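Local coordinates for protein kinase A regulatory subunit, putative (Trypanosoma cruzi, PDB 6FTF), which probably serves as the nucleoside-responsive regulatory subunit of a cAMP-independent protein kinase A, binding 7-cyano-7-deazainosine in two cyclic nucleotide-binding domains, at residues D70-K82 / V109-V121. Sequence-based numbering, arbitrary orientation.
Sequences DCIMEAGQTTCNK and VGELELMYDTPVV. With 7CI (7-cyano-7-deazainosine), chain F.
V120 is held by its backbone against the type II turn E74–Q77. G76 N donates to V120 O (2.8 Å), and V120 N donates to Q77 O (3.0 Å).

Apolar packing fills in around this pair. V120 pushes both methyls into the turn: CG1, anti to its backbone N (chi1 175°), lies 3.9 Å from M73 CG, while CG2 reaches the CB atoms of Q77 and C80. M73, bent at chi3 (73°), swings its CE over G110 CA and toward V109 CG2, and its SD rests 3.7 Å from C12 of 7-cyano-7-deazainosine. P119 lies alongside T78 at the outer end, and at the other end L114 sets its two methyls against the backbone of N81 and K82. A water bridges K82 O and G110 O.

The ligand's hydroxyls are gripped by the 109–121 segment. O3 receives the G110 N-H and donates to E113 OE1 (2.7 Å); E113 OE2 takes O4 and, on its anti side, the N-H of V121. E111 OE2 accepts from O2, its OE1 being hydrogen-bonded to the hydroxyl of Y172.

The segment 109–121, whose helix 111–116 follows G110 at the N-cap, corresponds to the phosphate-binding cassette of cyclic nucleotide-binding domains, and V120 ties it to the turn. V120 stands where cAMP-binding relatives carry the cassette's arginine, and the E113 carboxylate holds O4 where a cyclic phosphate would probably lie; an apolar side chain and an acid there would be expected to disfavour an anion and suit an uncharged nucleoside, consistent with cAMP independence.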
loop_
_atom_site.group_PDB
_atom_site.type_symbol
_atom_site.label_atom_id
_atom_site.label_comp_id
_atom_site.label_asym_id
_atom_site.label_seq_id
_atom_site.Cartn_x
_atom_site.Cartn_y
_atom_site.Cartn_z
ATOM N N ASP A 70 -15.349 3.118 -23.105
ATOM C CA ASP A 70 -15.931 4.227 -22.364
ATOM C C ASP A 70 -14.836 4.972 -21.616
ATOM O O ASP A 70 -13.888 4.372 -21.101
ATOM C CB ASP A 70 -16.903 3.719 -21.299
ATOM C CG ASP A 70 -18.215 3.226 -21.853
ATOM O OD1 ASP A 70 -18.522 3.449 -23.047
ATOM O OD2 ASP A 70 -18.964 2.617 -21.045
ATOM N N CYS A 71 -14.988 6.286 -21.523
ATOM C CA CYS A 71 -14.116 7.101 -20.682
ATOM C C CYS A 71 -14.798 7.346 -19.343
ATOM O O CYS A 71 -15.908 7.885 -19.297
ATOM C CB CYS A 71 -13.794 8.434 -21.349
ATOM S SG CYS A 71 -12.759 8.260 -22.791
ATOM N N ILE A 72 -14.166 6.898 -18.260
ATOM C CA ILE A 72 -14.666 7.215 -16.927
ATOM C C ILE A 72 -14.563 8.714 -16.676
ATOM O O ILE A 72 -15.446 9.319 -16.056
ATOM C CB ILE A 72 -13.913 6.388 -15.865
ATOM C CG1 ILE A 72 -14.145 4.893 -16.094
ATOM C CG2 ILE A 72 -14.343 6.789 -14.460
ATOM C CD1 ILE A 72 -13.326 3.979 -15.225
ATOM N N MET A 73 -13.473 9.325 -17.131
ATOM C CA MET A 73 -13.251 10.759 -17.049
ATOM C C MET A 73 -12.307 11.119 -18.184
ATOM O O MET A 73 -11.581 10.265 -18.702
ATOM C CB MET A 73 -12.694 11.170 -15.682
ATOM C CG MET A 73 -11.401 10.491 -15.294
ATOM S SD MET A 73 -10.932 10.774 -13.560
ATOM C CE MET A 73 -12.131 9.734 -12.741
ATOM N N GLU A 74 -12.339 12.389 -18.575
ATOM C CA GLU A 74 -11.568 12.872 -19.713
ATOM C C GLU A 74 -10.763 14.097 -19.321
ATOM O O GLU A 74 -11.252 14.967 -18.596
ATOM C CB GLU A 74 -12.490 13.213 -20.887
ATOM C CG GLU A 74 -13.245 12.007 -21.426
ATOM C CD GLU A 74 -14.241 12.375 -22.514
ATOM O OE1 GLU A 74 -13.852 13.106 -23.451
ATOM O OE2 GLU A 74 -15.411 11.939 -22.419
ATOM N N ALA A 75 -9.539 14.158 -19.829
ATOM C CA ALA A 75 -8.648 15.269 -19.519
ATOM C C ALA A 75 -9.365 16.593 -19.736
ATOM O O ALA A 75 -10.011 16.803 -20.771
ATOM C CB ALA A 75 -7.406 15.191 -20.408
ATOM N N GLY A 76 -9.279 17.479 -18.739
ATOM C CA GLY A 76 -9.864 18.805 -18.798
ATOM C C GLY A 76 -11.212 18.946 -18.115
ATOM O O GLY A 76 -11.637 20.074 -17.830
ATOM N N GLN A 77 -11.899 17.839 -17.851
ATOM C CA GLN A 77 -13.236 17.918 -17.287
ATOM C C GLN A 77 -13.216 18.527 -15.892
ATOM O O GLN A 77 -12.310 18.273 -15.091
ATOM C CB GLN A 77 -13.845 16.526 -17.203
ATOM C CG GLN A 77 -14.399 16.017 -18.507
ATOM C CD GLN A 77 -15.093 14.682 -18.341
ATOM O OE1 GLN A 77 -14.612 13.798 -17.631
ATOM N NE2 GLN A 77 -16.248 14.537 -18.977
ATOM N N THR A 78 -14.245 19.324 -15.606
ATOM C CA THR A 78 -14.474 19.906 -14.290
ATOM C C THR A 78 -15.733 19.361 -13.632
ATOM O O THR A 78 -16.120 19.834 -12.557
ATOM C CB THR A 78 -14.588 21.429 -14.401
ATOM O OG1 THR A 78 -15.733 21.770 -15.191
ATOM C CG2 THR A 78 -13.342 22.010 -15.037
ATOM N N THR A 79 -16.375 18.376 -14.253
ATOM C CA THR A 79 -17.666 17.859 -13.828
ATOM C C THR A 79 -17.584 16.449 -13.258
ATOM O O THR A 79 -18.622 15.811 -13.059
ATOM C CB THR A 79 -18.614 17.863 -15.022
ATOM O OG1 THR A 79 -18.004 17.159 -16.106
ATOM C CG2 THR A 79 -18.906 19.280 -15.458
ATOM N N CYS A 80 -16.379 15.937 -13.009
ATOM C CA CYS A 80 -16.236 14.606 -12.438
ATOM C C CYS A 80 -16.308 14.718 -10.920
ATOM O O CYS A 80 -17.380 14.555 -10.332
ATOM C CB CYS A 80 -14.926 13.982 -12.916
ATOM S SG CYS A 80 -14.626 12.367 -12.186
ATOM N N ASN A 81 -15.191 15.040 -10.278
ATOM C CA ASN A 81 -15.164 15.284 -8.839
ATOM C C ASN A 81 -15.625 14.063 -8.057
ATOM O O ASN A 81 -16.201 14.191 -6.981
ATOM C CB ASN A 81 -16.018 16.495 -8.459
ATOM C CG ASN A 81 -15.747 17.694 -9.337
ATOM O OD1 ASN A 81 -14.609 18.145 -9.447
ATOM N ND2 ASN A 81 -16.791 18.203 -9.988
ATOM N N LYS A 82 -15.370 12.876 -8.593
ATOM C CA LYS A 82 -15.737 11.618 -7.961
ATOM C C LYS A 82 -14.512 10.719 -7.907
ATOM O O LYS A 82 -13.607 10.835 -8.740
ATOM C CB LYS A 82 -16.839 10.929 -8.757
ATOM C CG LYS A 82 -18.167 11.666 -8.689
ATOM C CD LYS A 82 -19.208 11.057 -9.625
ATOM C CE LYS A 82 -19.021 11.508 -11.053
ATOM N NZ LYS A 82 -19.520 12.907 -11.243
ATOM N N VAL A 109 -9.262 5.656 -9.420
ATOM C CA VAL A 109 -9.071 6.782 -10.327
ATOM C C VAL A 109 -9.875 7.970 -9.827
ATOM O O VAL A 109 -10.967 7.825 -9.265
ATOM C CB VAL A 109 -9.404 6.479 -11.806
ATOM C CG1 VAL A 109 -8.392 5.496 -12.387
ATOM C CG2 VAL A 109 -10.837 5.987 -11.962
ATOM N N GLY A 110 -9.330 9.165 -10.061
ATOM C CA GLY A 110 -9.941 10.406 -9.634
ATOM C C GLY A 110 -9.316 11.013 -8.404
ATOM O O GLY A 110 -9.691 12.123 -8.006
ATOM N N GLU A 111 -8.371 10.314 -7.786
ATOM C CA GLU A 111 -7.801 10.798 -6.540
ATOM C C GLU A 111 -6.883 11.991 -6.743
ATOM O O GLU A 111 -6.773 12.829 -5.853
ATOM C CB GLU A 111 -7.083 9.655 -5.814
ATOM C CG GLU A 111 -5.645 9.384 -6.211
ATOM C CD GLU A 111 -5.433 8.892 -7.620
ATOM O OE1 GLU A 111 -4.253 8.986 -8.069
ATOM O OE2 GLU A 111 -6.387 8.402 -8.262
ATOM N N LEU A 112 -6.227 12.076 -7.891
ATOM C CA LEU A 112 -5.335 13.199 -8.150
ATOM C C LEU A 112 -6.115 14.506 -8.135
ATOM O O LEU A 112 -5.698 15.502 -7.524
ATOM C CB LEU A 112 -4.672 12.969 -9.506
ATOM C CG LEU A 112 -3.508 13.834 -9.963
ATOM C CD1 LEU A 112 -2.343 13.748 -9.017
ATOM C CD2 LEU A 112 -3.068 13.349 -11.322
ATOM N N GLU A 113 -7.282 14.495 -8.775
ATOM C CA GLU A 113 -8.125 15.669 -8.868
ATOM C C GLU A 113 -8.724 16.048 -7.521
ATOM O O GLU A 113 -8.853 17.235 -7.213
ATOM C CB GLU A 113 -9.239 15.375 -9.862
ATOM C CG GLU A 113 -8.755 15.234 -11.297
ATOM C CD GLU A 113 -7.958 13.972 -11.608
ATOM O OE1 GLU A 113 -8.123 12.934 -10.908
ATOM O OE2 GLU A 113 -7.167 14.002 -12.568
ATOM N N LEU A 114 -9.128 15.055 -6.721
ATOM C CA LEU A 114 -9.719 15.335 -5.415
ATOM C C LEU A 114 -8.681 15.792 -4.404
ATOM O O LEU A 114 -8.945 16.696 -3.608
ATOM C CB LEU A 114 -10.466 14.105 -4.908
ATOM C CG LEU A 114 -11.751 13.782 -5.657
ATOM C CD1 LEU A 114 -12.271 12.425 -5.260
ATOM C CD2 LEU A 114 -12.783 14.841 -5.399
ATOM N N MET A 115 -7.500 15.186 -4.421
ATOM C CA MET A 115 -6.465 15.554 -3.464
ATOM C C MET A 115 -5.900 16.940 -3.758
ATOM O O MET A 115 -5.569 17.688 -2.830
ATOM C CB MET A 115 -5.365 14.490 -3.486
ATOM C CG MET A 115 -4.371 14.553 -2.320
ATOM S SD MET A 115 -3.124 13.226 -2.309
ATOM C CE MET A 115 -4.099 11.788 -1.850
ATOM N N TYR A 116 -5.758 17.290 -5.033
ATOM C CA TYR A 116 -5.061 18.512 -5.424
ATOM C C TYR A 116 -5.965 19.560 -6.064
ATOM O O TYR A 116 -5.468 20.608 -6.513
ATOM C CB TYR A 116 -3.888 18.152 -6.338
ATOM C CG TYR A 116 -2.878 17.252 -5.651
ATOM C CD1 TYR A 116 -2.104 17.730 -4.609
ATOM C CD2 TYR A 116 -2.700 15.930 -6.032
ATOM C CE1 TYR A 116 -1.187 16.908 -3.954
ATOM C CE2 TYR A 116 -1.786 15.128 -5.399
ATOM C CZ TYR A 116 -1.037 15.620 -4.372
ATOM O OH TYR A 116 -0.150 14.767 -3.805
ATOM N N ASP A 117 -7.271 19.308 -6.114
ATOM C CA ASP A 117 -8.272 20.297 -6.522
ATOM C C ASP A 117 -7.951 20.877 -7.897
ATOM O O ASP A 117 -7.711 22.074 -8.066
ATOM C CB ASP A 117 -8.448 21.397 -5.467
ATOM C CG ASP A 117 -9.745 22.172 -5.646
ATOM O OD1 ASP A 117 -10.741 21.573 -6.107
ATOM O OD2 ASP A 117 -9.765 23.378 -5.328
ATOM N N THR A 118 -7.966 20.005 -8.893
ATOM C CA THR A 118 -7.638 20.412 -10.247
ATOM C C THR A 118 -8.530 19.661 -11.230
ATOM O O THR A 118 -9.030 18.573 -10.911
ATOM C CB THR A 118 -6.143 20.135 -10.500
ATOM O OG1 THR A 118 -5.680 20.841 -11.661
ATOM C CG2 THR A 118 -5.857 18.628 -10.621
ATOM N N PRO A 119 -8.764 20.221 -12.417
ATOM C CA PRO A 119 -9.535 19.486 -13.422
ATOM C C PRO A 119 -8.825 18.200 -13.808
ATOM O O PRO A 119 -7.636 18.016 -13.559
ATOM C CB PRO A 119 -9.608 20.464 -14.602
ATOM C CG PRO A 119 -9.444 21.797 -13.991
ATOM C CD PRO A 119 -8.452 21.584 -12.879
ATOM N N VAL A 120 -9.584 17.291 -14.419
ATOM C CA VAL A 120 -9.055 15.973 -14.750
ATOM C C VAL A 120 -7.752 16.101 -15.518
ATOM O O VAL A 120 -7.686 16.762 -16.560
ATOM C CB VAL A 120 -10.103 15.153 -15.521
ATOM C CG1 VAL A 120 -9.511 13.835 -15.965
ATOM C CG2 VAL A 120 -11.345 14.931 -14.642
ATOM N N VAL A 121 -6.718 15.424 -15.021
ATOM C CA VAL A 121 -5.390 15.532 -15.613
ATOM C C VAL A 121 -5.237 14.612 -16.818
ATOM O O VAL A 121 -4.659 15.002 -17.842
ATOM C CB VAL A 121 -4.331 15.247 -14.535
ATOM C CG1 VAL A 121 -2.926 15.212 -15.124
ATOM C CG2 VAL A 121 -4.414 16.291 -13.421
HETATM C C1 7CI F . -4.830 8.616 -12.851
HETATM N N1 7CI F . -3.484 9.146 -13.234
HETATM O O1 7CI F . -5.788 9.120 -13.769
HETATM C C2 7CI F . -2.358 8.432 -13.184
HETATM N N2 7CI F . -2.142 7.160 -12.764
HETATM O O2 7CI F . -6.014 8.099 -10.914
HETATM C C3 7CI F . -0.884 6.688 -12.794
HETATM N N3 7CI F . 0.171 7.487 -13.255
HETATM O O3 7CI F . -6.927 10.546 -10.759
HETATM C C4 7CI F . -0.031 8.764 -13.674
HETATM N N4 7CI F . -0.731 12.665 -14.986
HETATM C C5 7CI F . -1.321 9.296 -13.657
HETATM O O5 7CI F . 0.982 9.414 -14.063
HETATM C C6 7CI F . -1.910 10.566 -14.024
HETATM C C7 7CI F . -3.273 10.385 -13.746
HETATM C C8 7CI F . -1.264 11.713 -14.551
HETATM C C9 7CI F . -5.254 9.059 -11.528
HETATM C C10 7CI F . -6.003 10.253 -11.814
HETATM C C11 7CI F . -6.759 9.867 -13.068
HETATM C C12 7CI F . -7.240 11.114 -13.938
HETATM O O4 7CI F . -6.174 12.023 -14.110
HETATM O O HOH W 1 -11.631 17.587 -11.114
HETATM O O HOH W 2 -12.005 13.091 -9.225
#